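Local coordinates for protein porin (Rhodobacter blasticus, PDB 3PRN) that forms, as a homotrimer, outer-membrane channels that let small hydrophilic solutes up to about 0.6 kDa diffuse passively, at residues G187-A199 against V208-A220. The protein carries 1 engineered substitution. Residues are numbered along the deposited sequence; the frame is centred on the assembly and turned at random. Where two conformers were deposited one is given.
Sequences GIVDNDIAFVGAA and VGLNWYDNGLSTA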
loop_
_atom_site.group_PDB
_atom_site.type_symbol
_atom_site.label_atom_id
_atom_site.label_comp_id
_atom_site.label_asym_id
_atom_site.label_seq_id
_atom_site.Cartn_x
_atom_site.Cartn_y
_atom_site.Cartn_z
ATOM N N GLY A 187 20.763 19.275 5.988
ATOM C CA GLY A 187 21.971 18.790 5.321
ATOM C C GLY A 187 22.651 19.949 4.555
ATOM O O GLY A 187 23.449 19.692 3.664
ATOM N N ILE A 188 22.393 21.187 4.939
ATOM C CA ILE A 188 23.020 22.358 4.292
ATOM C C ILE A 188 24.101 22.899 5.217
ATOM O O ILE A 188 23.799 23.307 6.354
ATOM C CB ILE A 188 21.937 23.413 4.041
ATOM C CG1 ILE A 188 20.918 22.799 3.054
ATOM C CG2 ILE A 188 22.516 24.715 3.485
ATOM C CD1 ILE A 188 19.559 23.482 3.168
ATOM N N VAL A 189 25.352 22.867 4.747
ATOM C CA VAL A 189 26.443 23.341 5.615
ATOM C C VAL A 189 26.174 24.760 6.104
ATOM O O VAL A 189 25.836 25.616 5.297
ATOM C CB VAL A 189 27.779 23.362 4.802
ATOM C CG1 VAL A 189 28.931 23.793 5.696
ATOM C CG2 VAL A 189 28.067 21.986 4.213
ATOM N N ASP A 190 26.403 25.009 7.368
ATOM C CA ASP A 190 26.282 26.244 8.066
ATOM C C ASP A 190 24.865 26.768 8.210
ATOM O O ASP A 190 24.688 27.912 8.669
ATOM C CB ASP A 190 27.170 27.345 7.445
ATOM C CG ASP A 190 28.652 26.967 7.573
ATOM O OD1 ASP A 190 29.093 26.402 8.601
ATOM O OD2 ASP A 190 29.402 27.230 6.592
ATOM N N ASN A 191 23.863 25.946 7.875
ATOM C CA ASN A 191 22.466 26.403 8.053
ATOM C C ASN A 191 22.109 26.106 9.495
ATOM O O ASN A 191 21.542 25.028 9.762
ATOM C CB ASN A 191 21.608 25.621 7.054
ATOM C CG ASN A 191 20.161 26.036 7.091
ATOM O OD1 ASN A 191 19.836 27.193 7.377
ATOM N ND2 ASN A 191 19.254 25.073 6.814
ATOM N N ASP A 192 22.510 26.918 10.457
ATOM C CA ASP A 192 22.268 26.625 11.851
ATOM C C ASP A 192 21.035 27.389 12.323
ATOM O O ASP A 192 20.930 28.618 12.148
ATOM C CB ASP A 192 23.478 26.885 12.743
ATOM C CG ASP A 192 24.739 26.232 12.223
ATOM O OD1 ASP A 192 24.728 25.114 11.675
ATOM O OD2 ASP A 192 25.830 26.891 12.299
ATOM N N ILE A 193 20.035 26.662 12.838
ATOM C CA ILE A 193 18.770 27.320 13.137
ATOM C C ILE A 193 18.419 27.190 14.597
ATOM O O ILE A 193 18.941 26.313 15.290
ATOM C CB ILE A 193 17.658 26.776 12.200
ATOM C CG1 ILE A 193 17.427 25.258 12.434
ATOM C CG2 ILE A 193 18.039 27.087 10.763
ATOM C CD1 ILE A 193 16.264 24.733 11.573
ATOM N N ALA A 194 17.562 28.064 15.112
ATOM C CA ALA A 194 17.265 27.983 16.543
ATOM C C ALA A 194 15.863 28.529 16.798
ATOM O O ALA A 194 15.385 29.341 16.034
ATOM C CB ALA A 194 18.243 28.765 17.410
ATOM N N PHE A 195 15.280 28.099 17.872
ATOM C CA PHE A 195 13.957 28.481 18.266
ATOM C C PHE A 195 13.890 28.657 19.777
ATOM O O PHE A 195 14.438 27.866 20.555
ATOM C CB PHE A 195 12.973 27.350 17.870
ATOM C CG PHE A 195 11.697 27.298 18.654
ATOM C CD1 PHE A 195 10.793 28.363 18.603
ATOM C CD2 PHE A 195 11.319 26.141 19.337
ATOM C CE1 PHE A 195 9.569 28.297 19.248
ATOM C CE2 PHE A 195 10.115 26.082 20.023
ATOM C CZ PHE A 195 9.212 27.128 19.949
ATOM N N VAL A 196 13.138 29.669 20.199
ATOM C CA VAL A 196 12.866 29.801 21.627
ATOM C C VAL A 196 11.414 30.285 21.691
ATOM O O VAL A 196 11.072 31.167 20.895
ATOM C CB VAL A 196 13.745 30.875 22.307
ATOM C CG1 VAL A 196 13.291 30.985 23.747
ATOM C CG2 VAL A 196 15.222 30.469 22.264
ATOM N N GLY A 197 10.608 29.654 22.511
ATOM C CA GLY A 197 9.231 30.100 22.587
ATOM C C GLY A 197 8.697 30.016 24.000
ATOM O O GLY A 197 9.175 29.267 24.854
ATOM N N ALA A 198 7.602 30.705 24.230
ATOM C CA ALA A 198 6.929 30.629 25.524
ATOM C C ALA A 198 5.468 30.932 25.299
ATOM O O ALA A 198 5.096 31.583 24.303
ATOM C CB ALA A 198 7.597 31.666 26.418
ATOM N N ALA A 199 4.620 30.420 26.168
ATOM C CA ALA A 199 3.188 30.561 26.118
ATOM C C ALA A 199 2.619 30.637 27.553
ATOM O O ALA A 199 3.121 30.030 28.507
ATOM C CB ALA A 199 2.529 29.381 25.399
ATOM N N VAL A 208 -1.727 32.742 25.012
ATOM C CA VAL A 208 -1.026 33.729 24.223
ATOM C C VAL A 208 0.435 33.268 24.217
ATOM O O VAL A 208 0.918 32.798 25.258
ATOM C CB VAL A 208 -1.149 35.163 24.733
ATOM C CG1 VAL A 208 -0.580 35.294 26.144
ATOM C CG2 VAL A 208 -0.471 36.131 23.787
ATOM N N GLY A 209 1.087 33.357 23.067
ATOM C CA GLY A 209 2.462 32.910 23.014
ATOM C C GLY A 209 3.276 33.764 22.027
ATOM O O GLY A 209 2.804 34.571 21.236
ATOM N N LEU A 210 4.561 33.554 22.122
ATOM C CA LEU A 210 5.573 34.231 21.370
ATOM C C LEU A 210 6.668 33.243 21.023
ATOM O O LEU A 210 7.317 32.720 21.918
ATOM C CB LEU A 210 6.144 35.352 22.270
ATOM C CG LEU A 210 7.171 36.276 21.657
ATOM C CD1 LEU A 210 6.501 37.203 20.650
ATOM C CD2 LEU A 210 7.762 37.143 22.792
ATOM N N ASN A 211 6.931 33.080 19.741
ATOM C CA ASN A 211 8.006 32.246 19.259
ATOM C C ASN A 211 9.006 33.127 18.499
ATOM O O ASN A 211 8.571 34.004 17.723
ATOM C CB ASN A 211 7.458 31.210 18.248
ATOM C CG ASN A 211 6.561 30.187 18.921
ATOM O OD1 ASN A 211 6.685 29.905 20.125
ATOM N ND2 ASN A 211 5.622 29.598 18.166
ATOM N N TRP A 212 10.266 32.887 18.708
ATOM C CA TRP A 212 11.348 33.586 18.055
ATOM C C TRP A 212 12.197 32.581 17.298
ATOM O O TRP A 212 12.498 31.511 17.874
ATOM C CB TRP A 212 12.214 34.284 19.172
ATOM C CG TRP A 212 13.465 34.860 18.557
ATOM C CD1 TRP A 212 13.586 36.051 17.866
ATOM C CD2 TRP A 212 14.758 34.226 18.480
ATOM N NE1 TRP A 212 14.877 36.186 17.384
ATOM C CE2 TRP A 212 15.607 35.070 17.746
ATOM C CE3 TRP A 212 15.258 33.010 18.953
ATOM C CZ2 TRP A 212 16.946 34.760 17.517
ATOM C CZ3 TRP A 212 16.582 32.687 18.697
ATOM C CH2 TRP A 212 17.413 33.568 17.997
ATOM N N TYR A 213 12.624 32.868 16.072
ATOM C CA TYR A 213 13.516 31.956 15.379
ATOM C C TYR A 213 14.746 32.670 14.797
ATOM O O TYR A 213 14.633 33.808 14.282
ATOM C CB TYR A 213 12.810 31.387 14.096
ATOM C CG TYR A 213 11.570 30.593 14.493
ATOM C CD1 TYR A 213 11.703 29.245 14.875
ATOM C CD2 TYR A 213 10.352 31.170 14.491
ATOM C CE1 TYR A 213 10.568 28.537 15.273
ATOM C CE2 TYR A 213 9.219 30.469 14.872
ATOM C CZ TYR A 213 9.340 29.145 15.283
ATOM O OH TYR A 213 8.200 28.496 15.639
ATOM N N ASP A 214 15.792 31.907 14.684
ATOM C CA ASP A 214 16.945 32.208 13.867
ATOM C C ASP A 214 16.827 31.187 12.706
ATOM O O ASP A 214 16.901 29.986 12.986
ATOM C CB ASP A 214 18.233 31.976 14.608
ATOM C CG ASP A 214 19.450 32.221 13.729
ATOM O OD1 ASP A 214 19.465 31.990 12.497
ATOM O OD2 ASP A 214 20.461 32.676 14.335
ATOM N N ASN A 215 16.571 31.655 11.511
ATOM C CA ASN A 215 16.293 30.902 10.336
ATOM C C ASN A 215 17.515 30.527 9.542
ATOM O O ASN A 215 17.413 30.094 8.411
ATOM C CB ASN A 215 15.203 31.522 9.451
ATOM C CG ASN A 215 13.858 31.474 10.144
ATOM O OD1 ASN A 215 13.370 30.393 10.554
ATOM N ND2 ASN A 215 13.126 32.585 10.239
ATOM N N GLY A 216 18.692 30.608 10.178
ATOM C CA GLY A 216 19.922 30.178 9.523
ATOM C C GLY A 216 20.198 30.838 8.182
ATOM O O GLY A 216 20.223 32.073 8.134
ATOM N N LEU A 217 20.421 30.093 7.112
ATOM C CA LEU A 217 20.747 30.686 5.822
ATOM C C LEU A 217 19.502 31.128 5.064
ATOM O O LEU A 217 19.626 31.637 3.946
ATOM C CB LEU A 217 21.597 29.738 4.956
ATOM C CG LEU A 217 22.984 29.354 5.474
ATOM C CD1 LEU A 217 23.728 28.371 4.554
ATOM C CD2 LEU A 217 23.886 30.564 5.693
ATOM N N SER A 218 18.285 30.936 5.584
ATOM C CA SER A 218 17.118 31.377 4.847
ATOM C C SER A 218 17.140 32.880 4.534
ATOM O O SER A 218 17.589 33.684 5.383
ATOM C CB SER A 218 15.888 31.086 5.721
ATOM O OG SER A 218 14.758 31.804 5.276
ATOM N N THR A 219 16.538 33.342 3.443
ATOM C CA THR A 219 16.500 34.782 3.209
ATOM C C THR A 219 15.565 35.497 4.160
ATOM O O THR A 219 15.613 36.752 4.186
ATOM C CB THR A 219 16.064 35.208 1.786
ATOM O OG1 THR A 219 14.695 34.783 1.601
ATOM C CG2 THR A 219 16.975 34.556 0.742
ATOM N N ALA A 220 14.786 34.786 4.967
ATOM C CA ALA A 220 13.845 35.481 5.840
ATOM C C ALA A 220 14.561 36.173 6.994
ATOM O O ALA A 220 14.077 37.173 7.505
ATOM C CB ALA A 220 12.835 34.432 6.391
HETATM O O HOH W 1 17.019 27.600 6.921
HETATM O O HOH W 2 4.789 29.774 22.127
#
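Three reciprocal pairs of backbone hydrogen bonds, Ala194 with Asp214, Val196 with Trp212 and Ala198 with Leu210, zip together two neighbouring strands of the 16-stranded antiparallel porin barrel, the arms of a beta hairpin. Trp212 N reaches Val196 O at 2.9 Å, almost head-on to the carbonyl. Beyond the ladder, Asn191 reaches across to the type II' turn Asn215 to Ser218: the side chain is swung opposite its own backbone N (chi1 -178°), which carries OD1 over to the turn, where it takes a nearly straight bond from Leu217 N (3.0 Å) and a second from a water that also donates to Asn215 O. Asn191 ND2 is held by Ala185 O. Asp214 OD1 closes an Asx turn by accepting from Gly216 N at 2.8 Å.

On the barrel-interior face, Phe195 and Tyr213 lie side by side, their planes 18° apart but slid so that the rings barely overlap; Phe195 CD1 sits 3.3 Å from Tyr213 CE1. Phe89 of helix 88-91 touches both side chains, and Tyr213 OH bonds Thr95 OG1. Cutting the phenol ring of Tyr213 back to an alanine is likely to open a gap beside Phe195 and to leave Thr95 OG1 without this partner. The other face carries Val196 CG2 against Trp212 CE3. Back inside, Asn211 ND2 donates to Leu94 O, and OD1 accepts from a water shared with Ala198 O; the amide stands steeply to the Phe195 ring, at 78°, and its OD1 meets the ring edge 3.4 Å from Phe195 CE1.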